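Side-chain contacts in protease (Helicobacter pylori, PDB 5EUF), which probably works as a zinc-dependent M16-family endopeptidase, cleaving the cytoplasmic domain of human junctional adhesion molecule A and so weakening the gastric epithelial barrier: residues V30-V35 against D367-F372; Y37-R42 against K180-L185; S286-K291 against K328-L333. All coordinates share one frame; numbering follows the deposited sequence.

The three contacts join different elements, and their chemistry follows their place in the fold. Interactions 1 and 2 are both buried, and the strand of the first runs on into the loop of the second. Interaction 1 sets two acidic side chains of the six-stranded sheet against the methyl of a helical alanine, whereas interaction 2 is a valine against a phenylalanine ring beside the helix that carries the zinc-binding motif. Interaction 3 lies wholly in the C-terminal half, away from the six-stranded sheet and about 41 Å from interaction 2, centre to centre. There two helices meet partly buried, leucine packed on isoleucine and on the aliphatic part of a glutamate whose carboxylate is salt-bridged outside the contact.

Interaction 1 of 3, residues V30-V35 against D367-F372; sequences VIEVDV and DVAGLF
Strand 30-35 passes helix 367-372 most closely at Glu-32 and Ala-369, whose CA atoms stand 7.4 Å apart. Contact across this gap falls on one methyl group: Ala-369 CB points at the strand and meets two carboxylate oxygens, Glu-32 OE1 at 3.5 Å and Asp-34 OD1 at 3.6 Å. Both acids point toward the helix because they lie two residues apart on the strand and so share one face of it. The longer one gets there by a stretched chain, with Glu-32 CG opposite the backbone N (chi1 -180°) and the next bond extended as well. The shorter Asp-34 swings its CG beside its own N (chi1 -78°), which brings the two carboxylates side by side.

The strand is central in the six-stranded mixed sheet of the N-terminal half of this M16 peptidase, bonded to strand 192-198 along one border and to strand 91-98 along the other. Helix 365-376 crosses to that sheet although it lies, in sequence, between strands 309-317 and 412-418 of the second sheet. Val-368 and Phe-372 extend its footing onto Val-22, Val-197 and Leu-195, while helix 102-113 covers the sheet's other face through Ile-31, Val-33 and Val-35.

Two buried acids so close together would probably be costly alone, but Arg-92 forms salt bridges to both, from NH1 to Glu-32 OE1 and from NE to Asp-34 OD2. The guanidinium thus probably offsets their like charge and fixes how both carboxylates are turned. Glu-32 OE2 has a further, weak hydrogen bond with Ser-366 OG, one turn before Ala-369.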
# COMPACT_ATOMS: atom_id res chain seq x y z
N VAL B 30 12.80 2.90 -43.72
CA VAL B 30 12.73 2.98 -42.27
C VAL B 30 11.48 2.34 -41.68
O VAL B 30 10.36 2.65 -42.09
CB VAL B 30 12.80 4.45 -41.80
CG1 VAL B 30 12.83 4.53 -40.28
CG2 VAL B 30 14.03 5.12 -42.39
N ILE B 31 11.67 1.43 -40.73
CA ILE B 31 10.56 0.82 -40.00
C ILE B 31 10.85 0.75 -38.50
O ILE B 31 11.98 0.99 -38.07
CB ILE B 31 10.24 -0.61 -40.49
CG1 ILE B 31 11.37 -1.56 -40.11
CG2 ILE B 31 9.96 -0.63 -41.98
CD1 ILE B 31 11.05 -3.01 -40.38
N GLU B 32 9.84 0.41 -37.72
CA GLU B 32 10.03 0.11 -36.31
C GLU B 32 9.28 -1.16 -35.92
O GLU B 32 8.09 -1.31 -36.23
CB GLU B 32 9.57 1.28 -35.43
CG GLU B 32 9.76 1.01 -33.95
CD GLU B 32 9.48 2.21 -33.08
OE1 GLU B 32 8.73 2.08 -32.09
OE2 GLU B 32 10.03 3.30 -33.37
N VAL B 33 9.98 -2.07 -35.26
CA VAL B 33 9.39 -3.34 -34.85
C VAL B 33 9.07 -3.33 -33.36
O VAL B 33 9.98 -3.37 -32.53
CB VAL B 33 10.34 -4.52 -35.16
CG1 VAL B 33 9.65 -5.83 -34.86
CG2 VAL B 33 10.78 -4.47 -36.61
N ASP B 34 7.79 -3.30 -33.03
CA ASP B 34 7.36 -3.22 -31.64
C ASP B 34 6.83 -4.54 -31.09
O ASP B 34 6.11 -5.28 -31.77
CB ASP B 34 6.27 -2.15 -31.47
CG ASP B 34 6.84 -0.76 -31.45
OD1 ASP B 34 7.18 -0.24 -32.54
OD2 ASP B 34 6.93 -0.17 -30.36
N VAL B 35 7.19 -4.83 -29.85
CA VAL B 35 6.57 -5.91 -29.08
C VAL B 35 6.00 -5.33 -27.80
O VAL B 35 6.74 -4.88 -26.93
CB VAL B 35 7.55 -7.03 -28.75
CG1 VAL B 35 6.92 -8.02 -27.78
CG2 VAL B 35 7.99 -7.74 -30.02
N ASP B 367 7.05 7.87 -34.06
CA ASP B 367 5.96 8.63 -33.46
C ASP B 367 4.63 7.91 -33.62
O ASP B 367 3.85 7.82 -32.68
CB ASP B 367 5.88 10.03 -34.08
CG ASP B 367 7.09 10.89 -33.75
OD1 ASP B 367 7.65 10.73 -32.64
OD2 ASP B 367 7.48 11.73 -34.59
N VAL B 368 4.39 7.38 -34.82
CA VAL B 368 3.16 6.66 -35.11
C VAL B 368 3.03 5.41 -34.25
O VAL B 368 1.96 5.10 -33.73
CB VAL B 368 3.07 6.27 -36.60
CG1 VAL B 368 1.81 5.46 -36.87
CG2 VAL B 368 3.09 7.52 -37.46
N ALA B 369 4.15 4.70 -34.09
CA ALA B 369 4.18 3.50 -33.26
C ALA B 369 3.79 3.83 -31.82
O ALA B 369 2.95 3.16 -31.22
CB ALA B 369 5.55 2.85 -33.31
N GLY B 370 4.41 4.88 -31.28
CA GLY B 370 4.13 5.32 -29.92
C GLY B 370 2.67 5.65 -29.69
O GLY B 370 2.14 5.42 -28.61
N LEU B 371 2.02 6.20 -30.71
CA LEU B 371 0.59 6.50 -30.62
C LEU B 371 -0.23 5.22 -30.56
O LEU B 371 -1.04 5.03 -29.65
CB LEU B 371 0.14 7.36 -31.81
CG LEU B 371 0.72 8.77 -31.89
CD1 LEU B 371 0.18 9.50 -33.11
CD2 LEU B 371 0.42 9.55 -30.62
N PHE B 372 -0.02 4.34 -31.54
CA PHE B 372 -0.75 3.08 -31.61
C PHE B 372 -0.51 2.20 -30.40
O PHE B 372 -1.44 1.54 -29.92
CB PHE B 372 -0.37 2.32 -32.88
CG PHE B 372 -1.14 2.74 -34.10
CD1 PHE B 372 -0.71 3.80 -34.88
CD2 PHE B 372 -2.29 2.07 -34.47
CE1 PHE B 372 -1.42 4.19 -36.00
CE2 PHE B 372 -3.00 2.44 -35.59
CZ PHE B 372 -2.57 3.50 -36.36

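Interaction 2 of 3, residues Y37-R42 against K180-L185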
# COMPACT_ATOMS: atom_id res chain seq x y z
N TYR B 37 3.82 -5.77 -24.32
CA TYR B 37 3.25 -6.66 -23.32
C TYR B 37 2.28 -5.90 -22.44
O TYR B 37 2.61 -4.84 -21.91
CB TYR B 37 4.35 -7.30 -22.47
CG TYR B 37 5.20 -8.31 -23.21
CD1 TYR B 37 4.77 -9.62 -23.38
CD2 TYR B 37 6.44 -7.95 -23.74
CE1 TYR B 37 5.55 -10.55 -24.05
CE2 TYR B 37 7.22 -8.87 -24.41
CZ TYR B 37 6.78 -10.16 -24.56
OH TYR B 37 7.55 -11.08 -25.24
N LYS B 38 1.07 -6.43 -22.30
CA LYS B 38 0.05 -5.78 -21.46
C LYS B 38 0.36 -5.98 -19.98
O LYS B 38 -0.45 -6.53 -19.24
CB LYS B 38 -1.34 -6.33 -21.79
CG LYS B 38 -1.74 -6.18 -23.24
CD LYS B 38 -3.10 -6.80 -23.50
CE LYS B 38 -3.56 -6.58 -24.93
NZ LYS B 38 -4.86 -7.26 -25.20
N VAL B 39 1.55 -5.55 -19.57
CA VAL B 39 2.00 -5.67 -18.19
C VAL B 39 2.66 -4.38 -17.72
O VAL B 39 3.34 -3.71 -18.49
CB VAL B 39 3.01 -6.81 -17.99
CG1 VAL B 39 2.86 -7.39 -16.59
CG2 VAL B 39 2.85 -7.88 -19.05
N GLY B 40 2.48 -4.06 -16.45
CA GLY B 40 3.12 -2.91 -15.86
C GLY B 40 3.18 -3.06 -14.36
O GLY B 40 3.04 -4.16 -13.83
N SER B 41 3.39 -1.94 -13.67
CA SER B 41 3.44 -1.96 -12.21
C SER B 41 2.05 -2.19 -11.64
O SER B 41 1.91 -2.54 -10.46
CB SER B 41 4.03 -0.65 -11.68
OG SER B 41 3.22 0.46 -12.04
N ARG B 42 1.03 -2.00 -12.47
CA ARG B 42 -0.35 -2.17 -12.02
C ARG B 42 -0.70 -3.64 -11.85
O ARG B 42 -1.70 -3.99 -11.23
CB ARG B 42 -1.32 -1.51 -13.01
CG ARG B 42 -1.74 -2.42 -14.15
CD ARG B 42 -2.78 -1.77 -15.05
NE ARG B 42 -3.59 -2.79 -15.71
CZ ARG B 42 -4.82 -3.11 -15.33
NH1 ARG B 42 -5.38 -2.48 -14.30
NH2 ARG B 42 -5.49 -4.06 -15.97
N LYS B 180 10.39 -15.65 -12.30
CA LYS B 180 9.99 -16.68 -13.25
C LYS B 180 8.47 -16.82 -13.29
O LYS B 180 7.88 -17.01 -14.36
CB LYS B 180 10.64 -18.02 -12.92
CG LYS B 180 12.13 -18.07 -13.20
CD LYS B 180 12.67 -19.48 -13.03
CE LYS B 180 14.11 -19.59 -13.47
NZ LYS B 180 14.61 -20.98 -13.35
N LYS B 181 7.83 -16.70 -12.13
CA LYS B 181 6.38 -16.76 -12.05
C LYS B 181 5.75 -15.59 -12.78
O LYS B 181 4.84 -15.77 -13.59
CB LYS B 181 5.92 -16.79 -10.59
N PHE B 182 6.24 -14.39 -12.50
CA PHE B 182 5.71 -13.17 -13.09
C PHE B 182 5.87 -13.16 -14.61
O PHE B 182 4.93 -12.86 -15.34
CB PHE B 182 6.40 -11.94 -12.48
CG PHE B 182 5.69 -10.64 -12.77
CD1 PHE B 182 5.94 -9.94 -13.94
CD2 PHE B 182 4.78 -10.11 -11.86
CE1 PHE B 182 5.29 -8.74 -14.20
CE2 PHE B 182 4.14 -8.92 -12.11
CZ PHE B 182 4.39 -8.23 -13.28
N HIS B 183 7.07 -13.49 -15.07
CA HIS B 183 7.38 -13.44 -16.50
C HIS B 183 6.56 -14.44 -17.31
O HIS B 183 5.89 -14.06 -18.27
CB HIS B 183 8.86 -13.69 -16.74
CG HIS B 183 9.23 -13.71 -18.19
ND1 HIS B 183 9.37 -14.88 -18.91
CD2 HIS B 183 9.47 -12.71 -19.07
CE1 HIS B 183 9.69 -14.60 -20.16
NE2 HIS B 183 9.76 -13.29 -20.28
N SER B 184 6.61 -15.71 -16.91
CA SER B 184 5.90 -16.77 -17.63
C SER B 184 4.39 -16.55 -17.63
O SER B 184 3.68 -17.06 -18.50
CB SER B 184 6.23 -18.14 -17.03
OG SER B 184 5.67 -18.27 -15.74
N LEU B 185 3.91 -15.79 -16.66
CA LEU B 185 2.48 -15.50 -16.56
C LEU B 185 2.08 -14.32 -17.45
O LEU B 185 1.06 -14.37 -18.13
CB LEU B 185 2.08 -15.22 -15.12
CG LEU B 185 0.66 -14.72 -14.89
CD1 LEU B 185 -0.35 -15.74 -15.39
CD2 LEU B 185 0.42 -14.42 -13.42
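Val-39 sets one methyl against the ring of Phe-182: its CG1 lies 3.7 Å from Phe-182 CE1 and equally near CZ, approaching obliquely. The two side chains run past each other in opposite directions. Next along the loop, Gly-40 O sits near the plane of the same ring, at its edge, 4.3 Å from Phe-182 CZ.

Phe-182 leaves the helix at an angle to the loop, and the torsion that sets CG opposite its backbone N (chi1 -166°) carries the ring toward Val-39. It also rests on Ile-51, Ala-52 and Leu-55 of helix 51-58, which bears the HxxEH motif (His-53, Glu-56, His-57) of this peptidase family; His-53 is a zinc ligand here.

Further out, Thr-91 OG1 is hydrogen-bonded to Val-39 O and Asn-43 OD1 to Gly-40 N, fixing the loop, while Lys-38 centres an inverse gamma turn just before Val-39. Tyr-37 stacks on Tyr-187, whose ring also meets that of His-183.

With no hydrogen bond between loop and helix, their union rests on apolar fit, and Val-39 O and Gly-40 N find their partners in Thr-91 and Asn-43, not in the helix.

Interaction 3 of 3, residues S286-K291 against K328-L333; sequences SELVDK and KEIVAL
Leu-288 carries most of the apolar contact, dividing its two methyls between neighbouring residues of helix 323-338. Its CD2 lies 3.5 Å from Glu-329 CB and also touches the CG of that glutamate, so it is the aliphatic root of the acid that is met. Its CD1 reaches Ile-330 CG2 at 3.7 Å. The leucine starts off at an angle to the other helix, but with CG turned beside its own N (chi1 -76°) and the next bond extended, the fork is carried over to it. Both pairs of side chains meet at a slant, and the main chains are nearest at Leu-288 and Glu-329, with 7.7 Å between CA atoms. One turn further along the second helix, Leu-333 CD2 comes to 4.4 Å from Glu-287 CG, a looser touch between methyl and methylene.

These helices belong to the second half of the M16 fold and are joined through the antiparallel hairpin of strands 295-302 and 309-317. Helix 323-338 also faces the five-stranded sheet, where Ile-330 and Val-331 lie on Leu-254 of strand 251-258. Ile-330 and Leu-333 both touch Leu-284 as well, extending the apolar seam along helix 284-289.

No hydrogen bond links the two segments; Glu-329, bent at its second torsion (chi2 -63°), instead turns its OE1 to a salt bridge with Lys-292 NZ, just past the first segment. Glu-287 OE2 stands 6.1 Å from Glu-329 OE1, a like-charge pair too far apart to touch, and Lys-292, which Glu-287 also contacts, probably eases their repulsion.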
# COMPACT_ATOMS: atom_id res chain seq x y z
N SER B 286 5.10 31.14 -18.35
CA SER B 286 5.14 32.59 -18.50
C SER B 286 4.54 33.34 -17.31
O SER B 286 4.27 34.54 -17.40
CB SER B 286 4.44 33.01 -19.79
OG SER B 286 3.16 32.42 -19.89
N GLU B 287 4.34 32.65 -16.20
CA GLU B 287 3.83 33.29 -14.99
C GLU B 287 4.68 32.94 -13.77
O GLU B 287 5.09 33.83 -13.01
CB GLU B 287 2.37 32.90 -14.74
CG GLU B 287 1.65 33.78 -13.73
CD GLU B 287 1.33 35.16 -14.28
OE1 GLU B 287 1.36 35.33 -15.52
OE2 GLU B 287 1.04 36.07 -13.48
N LEU B 288 4.95 31.66 -13.57
CA LEU B 288 5.80 31.22 -12.47
C LEU B 288 7.27 31.40 -12.79
O LEU B 288 8.01 32.04 -12.03
CB LEU B 288 5.53 29.75 -12.13
CG LEU B 288 4.25 29.45 -11.36
CD1 LEU B 288 4.15 27.96 -11.07
CD2 LEU B 288 4.22 30.25 -10.07
N VAL B 289 7.70 30.85 -13.92
CA VAL B 289 9.11 30.86 -14.30
C VAL B 289 9.55 32.22 -14.85
O VAL B 289 10.66 32.67 -14.58
CB VAL B 289 9.41 29.76 -15.34
CG1 VAL B 289 10.91 29.63 -15.56
CG2 VAL B 289 8.82 28.43 -14.90
N ASP B 290 8.67 32.87 -15.60
CA ASP B 290 9.03 34.11 -16.28
C ASP B 290 8.60 35.37 -15.52
O ASP B 290 9.44 36.09 -14.98
CB ASP B 290 8.42 34.14 -17.69
CG ASP B 290 8.92 33.00 -18.56
OD1 ASP B 290 9.94 32.38 -18.20
OD2 ASP B 290 8.29 32.73 -19.60
N LYS B 291 7.30 35.62 -15.49
CA LYS B 291 6.76 36.86 -14.94
C LYS B 291 7.10 37.07 -13.46
O LYS B 291 7.27 38.20 -13.01
CB LYS B 291 5.24 36.91 -15.13
N LYS B 328 0.41 28.13 -3.70
CA LYS B 328 -0.49 29.27 -3.65
C LYS B 328 -0.72 29.87 -5.03
O LYS B 328 -1.80 30.39 -5.32
CB LYS B 328 0.05 30.34 -2.70
N GLU B 329 0.29 29.76 -5.89
CA GLU B 329 0.23 30.36 -7.22
C GLU B 329 -0.47 29.47 -8.24
O GLU B 329 -1.33 29.94 -8.99
CB GLU B 329 1.64 30.69 -7.72
CG GLU B 329 2.36 31.75 -6.90
CD GLU B 329 1.67 33.10 -6.93
OE1 GLU B 329 1.05 33.43 -7.96
OE2 GLU B 329 1.74 33.83 -5.92
N ILE B 330 -0.12 28.19 -8.27
CA ILE B 330 -0.74 27.27 -9.22
C ILE B 330 -2.24 27.13 -8.93
O ILE B 330 -3.04 26.99 -9.85
CB ILE B 330 -0.09 25.87 -9.19
CG1 ILE B 330 -0.00 25.33 -7.76
CG2 ILE B 330 1.30 25.91 -9.80
CD1 ILE B 330 0.82 24.07 -7.64
N VAL B 331 -2.61 27.20 -7.66
CA VAL B 331 -4.02 27.16 -7.28
C VAL B 331 -4.72 28.42 -7.78
O VAL B 331 -5.84 28.35 -8.30
CB VAL B 331 -4.19 27.01 -5.75
CG1 VAL B 331 -5.63 27.25 -5.35
CG2 VAL B 331 -3.72 25.64 -5.29
N ALA B 332 -4.05 29.56 -7.63
CA ALA B 332 -4.57 30.84 -8.09
C ALA B 332 -4.81 30.83 -9.60
O ALA B 332 -5.74 31.47 -10.10
CB ALA B 332 -3.62 31.96 -7.72
N LEU B 333 -3.97 30.10 -10.33
CA LEU B 333 -4.16 29.93 -11.76
C LEU B 333 -5.38 29.06 -12.04
O LEU B 333 -6.20 29.37 -12.90
CB LEU B 333 -2.92 29.30 -12.41
CG LEU B 333 -1.69 30.20 -12.53
CD1 LEU B 333 -0.56 29.47 -13.25
CD2 LEU B 333 -2.04 31.49 -13.24